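Local coordinates for protein leucyl aminopeptidase (Trypanosoma brucei brucei TREU927, PDB 5NSK) that probably acts as a metal-dependent leucyl aminopeptidase of the M17 family, removing amino acids from the N-termini of peptides, at residues M306-H311 and L496-F501; A263-R268 and L341-I346; P137-D142 and K180-Q185. All coordinates share one frame; numbering follows the deposited sequence.

Contact 1: residues M306-H311 and L496-F501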
# COMPACT_ATOMS: atom_id res chain seq x y z
N MET F 306 10.21 6.00 9.41
CA MET F 306 10.74 6.57 8.19
C MET F 306 12.14 7.25 8.43
O MET F 306 13.17 6.56 8.43
CB MET F 306 9.70 7.51 7.57
N LYS F 307 12.17 8.57 8.68
CA LYS F 307 13.44 9.34 8.97
C LYS F 307 13.70 9.54 10.50
O LYS F 307 14.30 10.54 10.94
CB LYS F 307 13.48 10.68 8.23
N LEU F 308 13.18 8.59 11.29
CA LEU F 308 13.59 8.34 12.70
C LEU F 308 14.94 7.66 12.80
O LEU F 308 15.71 7.86 13.73
CB LEU F 308 12.60 7.42 13.43
CG LEU F 308 11.13 7.77 13.50
CD1 LEU F 308 10.39 6.75 14.35
CD2 LEU F 308 10.96 9.14 14.09
N MET F 309 15.22 6.81 11.83
CA MET F 309 16.50 6.10 11.80
C MET F 309 17.75 7.01 11.84
O MET F 309 18.80 6.57 12.34
CB MET F 309 16.58 5.20 10.58
CG MET F 309 15.57 4.07 10.59
SD MET F 309 16.03 2.87 9.33
CE MET F 309 16.37 3.84 7.84
N LYS F 310 17.63 8.23 11.27
CA LYS F 310 18.72 9.28 11.25
C LYS F 310 19.23 9.54 12.68
O LYS F 310 20.43 9.76 12.90
CB LYS F 310 18.33 10.61 10.51
N HIS F 311 18.33 9.46 13.65
CA HIS F 311 18.61 9.90 15.01
C HIS F 311 18.59 8.80 16.04
O HIS F 311 18.34 9.02 17.20
CB HIS F 311 17.64 11.00 15.37
CG HIS F 311 17.54 12.06 14.32
ND1 HIS F 311 18.50 13.04 14.15
CD2 HIS F 311 16.59 12.30 13.39
CE1 HIS F 311 18.13 13.85 13.17
NE2 HIS F 311 16.98 13.42 12.71
N LEU F 496 12.17 8.40 23.60
CA LEU F 496 12.46 9.76 23.09
C LEU F 496 12.69 9.78 21.59
O LEU F 496 13.51 10.50 21.07
CB LEU F 496 13.62 10.40 23.87
CG LEU F 496 14.79 9.54 24.24
CD1 LEU F 496 15.57 9.09 23.04
CD2 LEU F 496 15.72 10.33 25.12
N ALA F 497 11.95 8.95 20.89
CA ALA F 497 12.11 8.80 19.45
C ALA F 497 12.03 10.13 18.74
O ALA F 497 12.81 10.39 17.86
CB ALA F 497 11.02 7.88 18.91
N TYR F 498 11.09 10.96 19.11
CA TYR F 498 10.89 12.23 18.45
C TYR F 498 11.55 13.47 19.08
O TYR F 498 12.08 14.31 18.37
CB TYR F 498 9.44 12.51 18.24
CG TYR F 498 8.83 11.67 17.16
CD1 TYR F 498 8.31 10.40 17.42
CD2 TYR F 498 8.75 12.14 15.88
CE1 TYR F 498 7.75 9.64 16.42
CE2 TYR F 498 8.20 11.38 14.87
CZ TYR F 498 7.69 10.13 15.15
OH TYR F 498 7.14 9.42 14.14
N PRO F 499 11.56 13.58 20.40
CA PRO F 499 12.20 14.74 21.00
C PRO F 499 13.71 14.92 20.74
O PRO F 499 14.24 16.04 20.94
CB PRO F 499 11.97 14.52 22.50
CG PRO F 499 10.69 13.78 22.53
CD PRO F 499 10.80 12.83 21.39
N VAL F 500 14.38 13.87 20.29
CA VAL F 500 15.82 13.96 19.93
C VAL F 500 16.15 14.74 18.66
O VAL F 500 17.30 15.00 18.42
CB VAL F 500 16.52 12.59 19.76
CG1 VAL F 500 16.56 11.90 21.10
CG2 VAL F 500 15.85 11.77 18.70
N PHE F 501 15.15 15.10 17.88
CA PHE F 501 15.39 15.80 16.68
C PHE F 501 14.30 16.80 16.33
O PHE F 501 13.23 16.79 16.88
CB PHE F 501 15.62 14.83 15.52
CG PHE F 501 14.37 14.24 14.93
CD1 PHE F 501 13.81 13.08 15.46
CD2 PHE F 501 13.71 14.86 13.85
CE1 PHE F 501 12.65 12.54 14.93
CE2 PHE F 501 12.54 14.33 13.32
CZ PHE F 501 12.02 13.17 13.86
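The imidazole of His311 is overlapped by Phe501, whose CB stands over the middle of the histidine ring, 3.3 Å from its centroid and 7° off the normal. The two rings are almost parallel, their planes 4° apart, yet offset, with centroids 4.5 Å from each other, so that CB and CG of Phe501, more than the far atoms of its phenyl ring, lie over the imidazole. With its CG turned between the backbone N and the carbonyl carbon (chi1 80°), Phe501 leads its ring off past the CD2-NE2 side of the imidazole. The opposite face of His311 carries CB of Lys310, offset toward the rim, and CB of His311 itself touches CG2 of Val500 at 3.9 Å.

Leu308 makes the second half of the contact with a single methyl. Its CD2 sits over one face of the Tyr498 ring, nearer the hydroxyl end, 3.6 Å from CZ of Tyr498, and also meets CE1 of Phe501 at 3.9 Å. One leucine branch thereby bridges two aromatic side chains.

Both loops are shaped by local backbone bonds: His311 N to Leu308 O on one side, and Phe501 N to Tyr498 O on the other, where Tyr498 to Phe501 form a type I beta turn. Across the loops, the offset ring pair, CH-pi contacts and methyl packing hold together two loops of the catalytic domain beside a subunit interface.

Hydrogen bonds to Gln406 and Thr507 tie the turn to its surroundings, while Met309 and Lys310 pack on Asn353 and Asp354 of a second subunit. The contact joins the loop preceding helix 314-328 to the connection that leaves the central-sheet strand 490-495, with helix 405-410 packed against Ala497 and Pro499.

Contact 2: residues A263-R268 and L341-I346; sequences AFEAPR and LAENAI
Glu343 reaches along Ala263. With CG anti to the backbone N (chi1 -167°) and the chain extended beyond it, its CB, CG and carboxylate all pass close to the Ala263 methyl, CB to CB at 3.5 Å. CB of Ala263 also meets CB of Ala345 at 4.0 Å. Glu265 crosses Glu343 obliquely, but it is bent at chi2 (-90°), which leaves its OE2 5.9 Å from OE1 of Glu343, the two carboxylates steeply inclined to each other. Beyond the contact, Glu343 has a weak, long ion pair with Arg352 of a second subunit.

A water joins the backbones, donating to Glu265 O and accepting from Glu343 N at 2.7 Å. Further along, CB of Pro267 packs on CB of Ala342 at 4.1 Å. Arg268 and Leu341 then form an antiparallel hydrogen-bonded pair, with Arg268 N to Leu341 O at 2.8 Å and Leu341 N to Arg268 O at 3.0 Å. The Arg268 side chain starts on the same face as Leu341, but its end leads off, and NH1 makes a weak bond to Ala266 O.

This pair opens the pairing of strand 268-274 with strand 333-344 in the eight-stranded sheet. Helix 222-236 flanks Glu265 and Arg268, and strand 282-293 borders Glu343 and Asn344.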
# COMPACT_ATOMS: atom_id res chain seq x y z
N ALA F 263 27.20 -7.66 11.50
CA ALA F 263 27.77 -6.39 11.08
C ALA F 263 29.30 -6.42 10.88
O ALA F 263 29.99 -7.31 11.38
CB ALA F 263 27.40 -5.31 12.06
N PHE F 264 29.80 -5.42 10.16
CA PHE F 264 31.26 -5.26 9.95
C PHE F 264 31.93 -5.04 11.32
O PHE F 264 32.85 -5.73 11.69
CB PHE F 264 31.59 -4.11 8.98
CG PHE F 264 33.07 -3.93 8.72
CD1 PHE F 264 33.81 -4.93 8.05
CD2 PHE F 264 33.75 -2.78 9.17
CE1 PHE F 264 35.19 -4.78 7.84
CE2 PHE F 264 35.13 -2.63 8.96
CZ PHE F 264 35.85 -3.63 8.29
N GLU F 265 31.40 -4.06 12.05
CA GLU F 265 31.83 -3.75 13.42
C GLU F 265 31.02 -4.56 14.43
O GLU F 265 29.77 -4.61 14.37
CB GLU F 265 31.69 -2.24 13.78
CG GLU F 265 32.23 -1.24 12.74
CD GLU F 265 33.70 -0.83 12.92
OE1 GLU F 265 34.48 -1.63 13.48
OE2 GLU F 265 34.07 0.29 12.48
N ALA F 266 31.73 -5.15 15.38
CA ALA F 266 31.14 -6.06 16.37
C ALA F 266 30.23 -5.34 17.37
O ALA F 266 30.47 -4.18 17.70
CB ALA F 266 32.23 -6.80 17.12
N PRO F 267 29.17 -6.02 17.84
CA PRO F 267 28.32 -5.41 18.85
C PRO F 267 29.09 -5.29 20.16
O PRO F 267 30.04 -6.03 20.37
CB PRO F 267 27.12 -6.38 18.97
CG PRO F 267 27.63 -7.67 18.50
CD PRO F 267 28.74 -7.38 17.52
N ARG F 268 28.68 -4.35 20.98
CA ARG F 268 29.39 -4.04 22.21
C ARG F 268 28.45 -3.59 23.29
O ARG F 268 27.50 -2.86 23.06
CB ARG F 268 30.42 -2.93 21.99
CG ARG F 268 31.58 -3.32 21.07
CD ARG F 268 32.44 -2.11 20.83
NE ARG F 268 33.74 -2.31 20.20
CZ ARG F 268 33.95 -2.60 18.93
NH1 ARG F 268 32.94 -2.81 18.08
NH2 ARG F 268 35.21 -2.69 18.49
N LEU F 341 25.34 -1.05 22.05
CA LEU F 341 25.82 -0.64 20.73
C LEU F 341 25.87 -1.76 19.78
O LEU F 341 26.58 -2.73 19.99
CB LEU F 341 27.22 -0.02 20.80
CG LEU F 341 27.29 1.19 21.73
CD1 LEU F 341 28.73 1.65 21.83
CD2 LEU F 341 26.40 2.32 21.25
N ALA F 342 25.11 -1.65 18.73
CA ALA F 342 25.03 -2.73 17.76
C ALA F 342 24.66 -2.14 16.44
O ALA F 342 23.91 -1.20 16.37
CB ALA F 342 24.01 -3.79 18.17
N GLU F 343 25.23 -2.71 15.42
CA GLU F 343 24.93 -2.36 14.04
C GLU F 343 23.94 -3.45 13.53
O GLU F 343 24.27 -4.63 13.47
CB GLU F 343 26.24 -2.25 13.21
CG GLU F 343 26.14 -1.59 11.83
CD GLU F 343 27.40 -1.78 10.97
OE1 GLU F 343 28.54 -1.63 11.50
OE2 GLU F 343 27.24 -2.10 9.77
N ASN F 344 22.72 -3.03 13.23
CA ASN F 344 21.69 -3.92 12.66
C ASN F 344 21.84 -4.10 11.15
O ASN F 344 21.23 -3.38 10.36
CB ASN F 344 20.29 -3.38 12.94
CG ASN F 344 19.23 -4.46 12.87
OD1 ASN F 344 19.49 -5.59 12.43
ND2 ASN F 344 18.03 -4.14 13.36
N ALA F 345 22.66 -5.08 10.78
CA ALA F 345 23.06 -5.30 9.38
C ALA F 345 22.33 -6.49 8.72
O ALA F 345 21.97 -7.50 9.36
CB ALA F 345 24.57 -5.47 9.25
N ILE F 346 22.08 -6.29 7.42
CA ILE F 346 21.58 -7.34 6.51
C ILE F 346 22.84 -8.13 6.06
O ILE F 346 23.78 -7.54 5.53
CB ILE F 346 20.78 -6.75 5.29
CG1 ILE F 346 19.82 -5.61 5.69
CG2 ILE F 346 20.01 -7.84 4.55
CD1 ILE F 346 18.81 -5.94 6.79
O HOH W 1 27.13 -4.67 15.60

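Contact 3: residues P137-D142 and K180-Q185; sequences PNTTVD and KVSRLQ. Unlike the reference sequence in segment 137-142: Thr139 (reference Ala).
Pro137 runs beside Val181 at the entrance to a beta-alpha-beta unit, whose parallel strands 140-145 and 183-188 are neighbours in the six-stranded mixed sheet and are connected through helix 150-158. Asn138 comes next; its O lies 3.3 Å from NH2 of Arg183, whose chain, bent at chi3 (-86°), curls back beside this loop. At Thr139, which differs from the reference sequence, the backbone O accepts a weak hydrogen bond from Arg183 N.

Where the strand proper begins, OG1 of Thr140 rests against the Arg183 side chain, 3.5 Å from CB, while CG2 of Thr140 faces CB of Gln185. Val141 carries the regular ladder: its N donates to Arg183 O at 2.8 Å and its O accepts from Gln185 N at 2.8 Å. Its side chain turns to the other face of the sheet, where CB touches CD2 of Leu184 at 3.9 Å and the side chain also meets Leu46 and Val48 of the neighbouring strand 46-52.

Asp142 and Gln185 run side by side in the same direction. The carboxylate is shared: Ser43 as well as Gln185 bonds OD1, and Tyr34 bonds OD2, which should fix its rotation. Gln185 NE2, with Gln38 as a further partner, donates to Asp142 OD1 at 2.9 Å, the acceptor lying in the plane of the glutamine amide.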
# COMPACT_ATOMS: atom_id res chain seq x y z
N PRO F 137 32.46 35.00 11.39
CA PRO F 137 32.27 33.73 12.13
C PRO F 137 33.12 33.54 13.38
O PRO F 137 33.01 32.53 14.07
CB PRO F 137 32.69 32.69 11.09
CG PRO F 137 33.76 33.39 10.26
CD PRO F 137 33.48 34.88 10.32
N ASN F 138 34.01 34.49 13.63
CA ASN F 138 34.92 34.40 14.77
C ASN F 138 34.42 35.26 15.96
O ASN F 138 35.19 35.59 16.84
CB ASN F 138 36.36 34.80 14.37
CG ASN F 138 36.48 36.27 13.93
OD1 ASN F 138 35.64 36.77 13.17
ND2 ASN F 138 37.57 36.95 14.37
N THR F 139 33.12 35.58 15.98
CA THR F 139 32.60 36.57 16.91
C THR F 139 31.86 35.94 18.06
O THR F 139 31.37 34.79 17.99
CB THR F 139 31.63 37.57 16.26
OG1 THR F 139 30.47 36.87 15.74
CG2 THR F 139 32.34 38.31 15.20
N THR F 140 31.79 36.73 19.12
CA THR F 140 31.00 36.44 20.30
C THR F 140 29.76 37.30 20.28
O THR F 140 29.83 38.51 20.10
CB THR F 140 31.81 36.70 21.54
OG1 THR F 140 32.97 35.84 21.52
CG2 THR F 140 31.02 36.42 22.79
N VAL F 141 28.62 36.64 20.36
CA VAL F 141 27.31 37.30 20.30
C VAL F 141 26.74 37.29 21.72
O VAL F 141 26.64 36.25 22.37
CB VAL F 141 26.31 36.56 19.41
CG1 VAL F 141 24.95 37.21 19.49
CG2 VAL F 141 26.80 36.55 17.97
N ASP F 142 26.42 38.49 22.19
CA ASP F 142 25.88 38.66 23.54
C ASP F 142 24.43 38.36 23.45
O ASP F 142 23.72 38.97 22.64
CB ASP F 142 26.11 40.08 24.07
CG ASP F 142 27.59 40.42 24.26
OD1 ASP F 142 28.39 39.58 24.73
OD2 ASP F 142 27.94 41.57 23.96
N LYS F 180 30.97 27.52 11.06
CA LYS F 180 29.86 28.48 10.98
C LYS F 180 29.18 28.80 12.33
O LYS F 180 28.24 29.58 12.39
CB LYS F 180 28.78 27.96 10.04
CG LYS F 180 29.28 27.41 8.72
CD LYS F 180 28.12 26.97 7.84
CE LYS F 180 28.60 26.22 6.62
NZ LYS F 180 29.64 26.95 5.85
N VAL F 181 29.71 28.26 13.41
CA VAL F 181 29.15 28.48 14.75
C VAL F 181 29.70 29.77 15.37
O VAL F 181 30.89 30.04 15.28
CB VAL F 181 29.48 27.32 15.72
CG1 VAL F 181 28.93 27.58 17.12
CG2 VAL F 181 28.89 26.04 15.18
N SER F 182 28.82 30.55 15.99
CA SER F 182 29.22 31.72 16.78
C SER F 182 29.39 31.40 18.27
O SER F 182 28.65 30.62 18.82
CB SER F 182 28.19 32.79 16.68
OG SER F 182 28.05 33.18 15.35
N ARG F 183 30.39 32.02 18.91
CA ARG F 183 30.48 32.01 20.38
C ARG F 183 29.29 32.79 20.93
O ARG F 183 28.96 33.82 20.39
CB ARG F 183 31.76 32.64 20.88
CG ARG F 183 32.91 31.68 21.03
CD ARG F 183 34.21 32.50 20.92
NE ARG F 183 34.59 32.64 19.50
CZ ARG F 183 35.81 32.40 18.97
NH1 ARG F 183 36.89 32.13 19.74
NH2 ARG F 183 35.98 32.46 17.66
N LEU F 184 28.70 32.28 21.99
CA LEU F 184 27.52 32.93 22.54
C LEU F 184 27.73 33.23 24.00
O LEU F 184 28.13 32.37 24.76
CB LEU F 184 26.29 32.05 22.38
CG LEU F 184 25.90 31.59 20.97
CD1 LEU F 184 24.66 30.71 21.04
CD2 LEU F 184 25.61 32.77 20.04
N GLN F 185 27.49 34.47 24.38
CA GLN F 185 27.62 34.83 25.79
C GLN F 185 26.25 35.13 26.31
O GLN F 185 25.65 36.17 25.98
CB GLN F 185 28.55 36.02 26.02
CG GLN F 185 28.71 36.39 27.50
CD GLN F 185 29.78 37.46 27.79
OE1 GLN F 185 30.53 37.33 28.76
NE2 GLN F 185 29.84 38.51 26.94

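Contacts 1 and 2 belong to the catalytic domain, contact 2 on its eight-stranded sheet and contact 1 in loops beside it, their centres about 20 Å apart; contact 3 lies in the separate six-stranded sheet, its centre about 28 Å and 39 Å from theirs. Contact 1, the most central of the three, joins loops by ring and methyl packing. Contact 2, farther out, combines one antiparallel bridge with a bridging water and a glutamate laid along an alanine. Contact 3 is also peripheral and is the most regular, a parallel ladder to which one glutamine-aspartate bond adds a side-chain link. Contacts 1 and 2 both touch a second subunit, whereas no other chain of the assembly reaches contact 3.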